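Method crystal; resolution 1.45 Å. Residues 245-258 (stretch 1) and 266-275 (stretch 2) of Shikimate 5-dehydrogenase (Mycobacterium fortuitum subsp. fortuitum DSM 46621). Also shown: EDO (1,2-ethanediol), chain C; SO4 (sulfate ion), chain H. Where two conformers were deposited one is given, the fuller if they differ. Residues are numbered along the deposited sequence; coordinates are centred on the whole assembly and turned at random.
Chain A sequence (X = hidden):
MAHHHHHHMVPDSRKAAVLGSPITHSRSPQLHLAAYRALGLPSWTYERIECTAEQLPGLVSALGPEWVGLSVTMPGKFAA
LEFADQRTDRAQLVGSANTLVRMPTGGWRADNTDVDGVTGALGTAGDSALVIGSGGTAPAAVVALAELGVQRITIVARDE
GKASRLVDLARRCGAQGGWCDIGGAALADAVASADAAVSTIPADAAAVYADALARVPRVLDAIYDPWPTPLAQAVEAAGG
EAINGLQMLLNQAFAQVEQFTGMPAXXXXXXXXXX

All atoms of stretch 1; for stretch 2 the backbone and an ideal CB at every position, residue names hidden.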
# COMPACT_ATOMS: atom_id res chain seq x y z
N GLY A 245 3.22 9.17 -3.78
CA GLY A 245 3.32 7.79 -3.37
C GLY A 245 4.42 7.48 -2.39
O GLY A 245 4.36 6.43 -1.76
N LEU A 246 5.42 8.35 -2.24
CA LEU A 246 6.44 8.08 -1.19
C LEU A 246 5.77 8.01 0.17
O LEU A 246 6.24 7.28 1.06
CB LEU A 246 7.55 9.14 -1.16
CG LEU A 246 8.46 9.05 -2.38
CD1 LEU A 246 9.38 10.28 -2.33
CD2 LEU A 246 9.28 7.71 -2.40
N GLN A 247 4.68 8.76 0.38
CA GLN A 247 4.02 8.66 1.69
C GLN A 247 3.29 7.32 1.91
O GLN A 247 3.15 6.87 3.05
CB GLN A 247 3.02 9.83 1.88
CG GLN A 247 3.69 11.20 1.84
CD GLN A 247 4.89 11.30 2.80
OE1 GLN A 247 5.99 11.73 2.40
NE2 GLN A 247 4.67 10.99 4.05
N MET A 248 2.79 6.70 0.83
CA MET A 248 2.28 5.34 0.91
C MET A 248 3.41 4.38 1.31
O MET A 248 3.26 3.62 2.24
CB MET A 248 1.64 4.93 -0.41
CG MET A 248 0.42 5.79 -0.70
SD MET A 248 -0.16 5.62 -2.42
CE MET A 248 -0.57 3.88 -2.55
N LEU A 249 4.55 4.47 0.62
CA LEU A 249 5.69 3.58 0.94
C LEU A 249 6.13 3.77 2.40
O LEU A 249 6.38 2.77 3.12
CB LEU A 249 6.89 3.80 0.00
CG LEU A 249 6.69 3.51 -1.48
CD1 LEU A 249 7.99 3.75 -2.23
CD2 LEU A 249 6.18 2.09 -1.71
N LEU A 250 6.19 5.01 2.86
CA LEU A 250 6.58 5.30 4.23
C LEU A 250 5.65 4.63 5.23
O LEU A 250 6.10 3.92 6.12
CB LEU A 250 6.61 6.81 4.44
CG LEU A 250 7.06 7.22 5.85
CD1 LEU A 250 8.52 6.97 6.04
CD2 LEU A 250 6.73 8.70 6.01
N ASN A 251 4.33 4.85 5.06
CA ASN A 251 3.38 4.32 6.00
C ASN A 251 3.24 2.78 5.93
O ASN A 251 3.05 2.15 6.97
CB ASN A 251 2.05 5.02 5.82
CG ASN A 251 2.03 6.39 6.50
OD1 ASN A 251 1.79 6.49 7.72
ND2 ASN A 251 2.33 7.44 5.74
N GLN A 252 3.42 2.19 4.76
CA GLN A 252 3.51 0.73 4.64
C GLN A 252 4.63 0.17 5.52
O GLN A 252 4.50 -0.89 6.14
CB GLN A 252 3.79 0.29 3.17
CG GLN A 252 2.66 0.47 2.20
CD GLN A 252 3.13 0.42 0.76
OE1 GLN A 252 4.22 -0.13 0.47
NE2 GLN A 252 2.31 0.94 -0.15
N ALA A 253 5.76 0.88 5.51
CA ALA A 253 6.95 0.41 6.17
C ALA A 253 6.85 0.62 7.68
O ALA A 253 7.40 -0.19 8.44
CB ALA A 253 8.19 1.14 5.60
N PHE A 254 6.21 1.72 8.12
CA PHE A 254 6.09 1.98 9.57
C PHE A 254 5.52 0.73 10.24
O PHE A 254 6.01 0.23 11.27
CB PHE A 254 5.13 3.12 9.88
CG PHE A 254 5.62 4.50 9.60
CD1 PHE A 254 6.97 4.82 9.50
CD2 PHE A 254 4.68 5.53 9.48
CE1 PHE A 254 7.37 6.14 9.32
CE2 PHE A 254 5.07 6.84 9.28
CZ PHE A 254 6.43 7.16 9.20
N ALA A 255 4.45 0.22 9.63
CA ALA A 255 3.72 -0.86 10.26
C ALA A 255 4.52 -2.20 10.28
O ALA A 255 4.53 -2.93 11.27
CB ALA A 255 2.37 -1.03 9.53
N GLN A 256 5.27 -2.45 9.22
CA GLN A 256 6.15 -3.61 9.19
C GLN A 256 7.25 -3.51 10.23
O GLN A 256 7.54 -4.48 10.94
CB GLN A 256 6.78 -3.77 7.82
CG GLN A 256 5.73 -4.04 6.73
CD GLN A 256 6.34 -4.23 5.38
OE1 GLN A 256 7.43 -3.71 5.12
NE2 GLN A 256 5.65 -4.95 4.51
N VAL A 257 7.88 -2.33 10.34
CA VAL A 257 8.96 -2.16 11.32
C VAL A 257 8.43 -2.41 12.73
O VAL A 257 9.11 -3.09 13.54
CB VAL A 257 9.62 -0.78 11.20
CG1 VAL A 257 10.53 -0.46 12.42
CG2 VAL A 257 10.40 -0.70 9.87
N GLU A 258 7.22 -1.90 13.04
CA GLU A 258 6.69 -2.06 14.37
C GLU A 258 6.40 -3.54 14.64
O GLU A 258 6.68 -4.06 15.74
CB GLU A 258 5.46 -1.19 14.58
CG GLU A 258 5.84 0.26 14.53
CD GLU A 258 4.72 1.17 15.01
OE1 GLU A 258 3.57 0.70 15.21
OE2 GLU A 258 4.98 2.38 15.17
N UNK A 266 10.71 4.52 14.05
CA UNK A 266 11.53 5.73 14.19
C UNK A 266 11.23 6.60 12.97
O UNK A 266 11.87 6.50 11.92
CB UNK A 266 13.02 5.40 14.30
N UNK A 267 10.23 7.45 13.10
CA UNK A 267 9.65 8.03 11.88
C UNK A 267 10.58 9.03 11.19
O UNK A 267 10.64 9.05 9.96
CB UNK A 267 8.33 8.72 12.22
N UNK A 268 11.32 9.85 11.95
CA UNK A 268 12.20 10.82 11.30
C UNK A 268 13.31 10.09 10.58
O UNK A 268 13.75 10.50 9.49
CB UNK A 268 12.78 11.81 12.31
N UNK A 269 13.83 9.03 11.19
CA UNK A 269 14.93 8.28 10.56
C UNK A 269 14.42 7.65 9.26
O UNK A 269 15.12 7.65 8.25
CB UNK A 269 15.48 7.21 11.50
N UNK A 270 13.20 7.12 9.27
CA UNK A 270 12.66 6.52 8.04
C UNK A 270 12.35 7.58 6.98
O UNK A 270 12.55 7.33 5.79
CB UNK A 270 11.39 5.72 8.36
N UNK A 271 11.88 8.75 7.41
CA UNK A 271 11.71 9.85 6.44
C UNK A 271 13.03 10.25 5.78
O UNK A 271 13.02 10.64 4.58
CB UNK A 271 11.10 11.07 7.13
N UNK A 272 14.13 10.21 6.53
CA UNK A 272 15.42 10.55 5.95
C UNK A 272 15.81 9.58 4.84
O UNK A 272 16.55 9.94 3.94
CB UNK A 272 16.50 10.57 7.04
N UNK A 273 15.30 8.35 4.90
CA UNK A 273 15.64 7.32 3.92
C UNK A 273 14.63 7.23 2.76
O UNK A 273 14.77 6.41 1.86
CB UNK A 273 15.74 5.96 4.62
N UNK A 274 13.65 8.08 2.78
CA UNK A 274 12.53 7.98 1.84
C UNK A 274 12.86 8.65 0.51
O UNK A 274 13.20 9.83 0.48
CB UNK A 274 11.27 8.61 2.44
N UNK A 275 12.71 7.90 -0.59
CA UNK A 275 12.95 8.39 -1.93
C UNK A 275 13.05 7.22 -2.89
O UNK A 275 13.03 6.05 -2.43
OXT UNK A 275 13.16 7.38 -4.12
CB UNK A 275 14.22 9.24 -1.98
C1 EDO C . 10.58 10.50 14.86
O1 EDO C . 11.86 9.99 14.78
C2 EDO C . 10.02 9.80 16.06
O2 EDO C . 9.22 8.72 15.57
S SO4 H . 4.82 12.23 13.32
O1 SO4 H . 6.28 11.98 13.24
O2 SO4 H . 4.57 13.69 13.39
O3 SO4 H . 4.30 11.61 14.55
O4 SO4 H . 4.11 11.67 12.16

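Position 266 lies just before the helix. Its CA-to-CB bond points away, and the ideal CB is clear of stretch 1. Many residues would suit, proline among them. It is Pro 266, at the N-cap position; its CD lies 4.1 Å from CG1 of Val 257.

Position 267 starts the helix. Its ideal CB points sideways but lies 3.9 Å from CZ of Phe 254, so Leu, Met, Lys or Arg could cover the ring. It is Lys 267, whose CG sits over one ring face, 4.0 Å from the centroid of Phe 254, in a CH-pi contact. Its backbone N donates to O2 of the ethanediol (3.0 Å).

Position 268 points away from stretch 1; a polar residue is reasonable. It is Glu 268. Its N donates to O1 of the ethanediol (2.9 Å).

Position 269 is out of reach, so stretch 1 sets no preference. It is Ala 269.

Position 270 points toward stretch 1. The ideal CB is 3.9 Å from CD1 of Leu 250, and Phe 254, Ala 253 and Val 257 complete an apolar hole. Met or Leu fits. It is Met 270, a knob in that hole. Its CE reaches CB of Ala 253 (3.5 Å) and CG2 of Val 257 (3.8 Å). Its SD lies at the edge of the Phe 254 ring, 3.8 Å from CD1.

Position 271 points sideways, its ideal CB 5.0 Å from CD1 of Leu 250. Beyond lie Gln 247 and a sulfate, so a long basic chain, Lys or Arg, is attractive. It is Arg 271. NH1 donates to sulfate O4 (2.8 Å) and NH2 to sulfate O1 (2.9 Å). NH2 also forms a salt bridge with OE2 of Glu 268 (2.9 Å). One water accepts from both NE of Arg 271 and NE2 of Gln 247, bridging the stretches.

Positions 272 and 273 have no contact with stretch 1, and small or polar residues would do. They are Ala 272 and Ala 273.

Position 274 has an extended backbone and points toward Leu 246 and Leu 250. Leu, Ile or Met would suit. It is Leu 274. Its CD2 meets CB of Leu 246 (3.8 Å) and CB of Leu 250 (4.0 Å), while CD1 lies 3.4 Å from O of Leu 246.

Position 275 ends the chain. Its phi of 166° suits glycine best. It is Gly 275, with CA 3.8 Å from CD2 of Leu 246.

Stretch 2 266-275: PKEAMRAALG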
# COMPACT_ATOMS: atom_id res chain seq x y z
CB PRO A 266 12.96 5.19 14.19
CG PRO A 266 12.87 3.95 13.29
CD PRO A 266 11.47 3.38 13.54
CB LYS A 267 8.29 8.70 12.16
CG LYS A 267 7.25 7.72 12.66
CD LYS A 267 5.84 8.29 12.69
CE LYS A 267 4.85 7.18 12.95
NZ LYS A 267 3.41 7.64 12.93
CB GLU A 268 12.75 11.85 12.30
CG GLU A 268 11.71 12.95 12.64
CD GLU A 268 11.38 13.90 11.46
OE1 GLU A 268 12.19 14.85 11.21
OE2 GLU A 268 10.32 13.71 10.81
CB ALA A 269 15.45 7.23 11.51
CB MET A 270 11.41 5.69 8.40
CG MET A 270 11.84 4.48 9.24
SD MET A 270 10.46 3.46 9.77
CE MET A 270 9.97 2.65 8.22
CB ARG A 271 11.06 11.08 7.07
CG ARG A 271 9.57 10.84 7.44
CD ARG A 271 8.97 12.04 8.19
NE ARG A 271 7.59 11.76 8.55
CZ ARG A 271 7.12 11.75 9.80
NH1 ARG A 271 5.85 11.47 10.01
NH2 ARG A 271 7.92 12.06 10.82
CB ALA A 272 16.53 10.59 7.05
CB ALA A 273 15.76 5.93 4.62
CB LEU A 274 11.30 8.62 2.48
CG LEU A 274 9.99 8.40 1.74
CD1 LEU A 274 9.59 6.93 1.79
CD2 LEU A 274 8.92 9.29 2.41
O HOH W 1 6.08 12.04 6.19
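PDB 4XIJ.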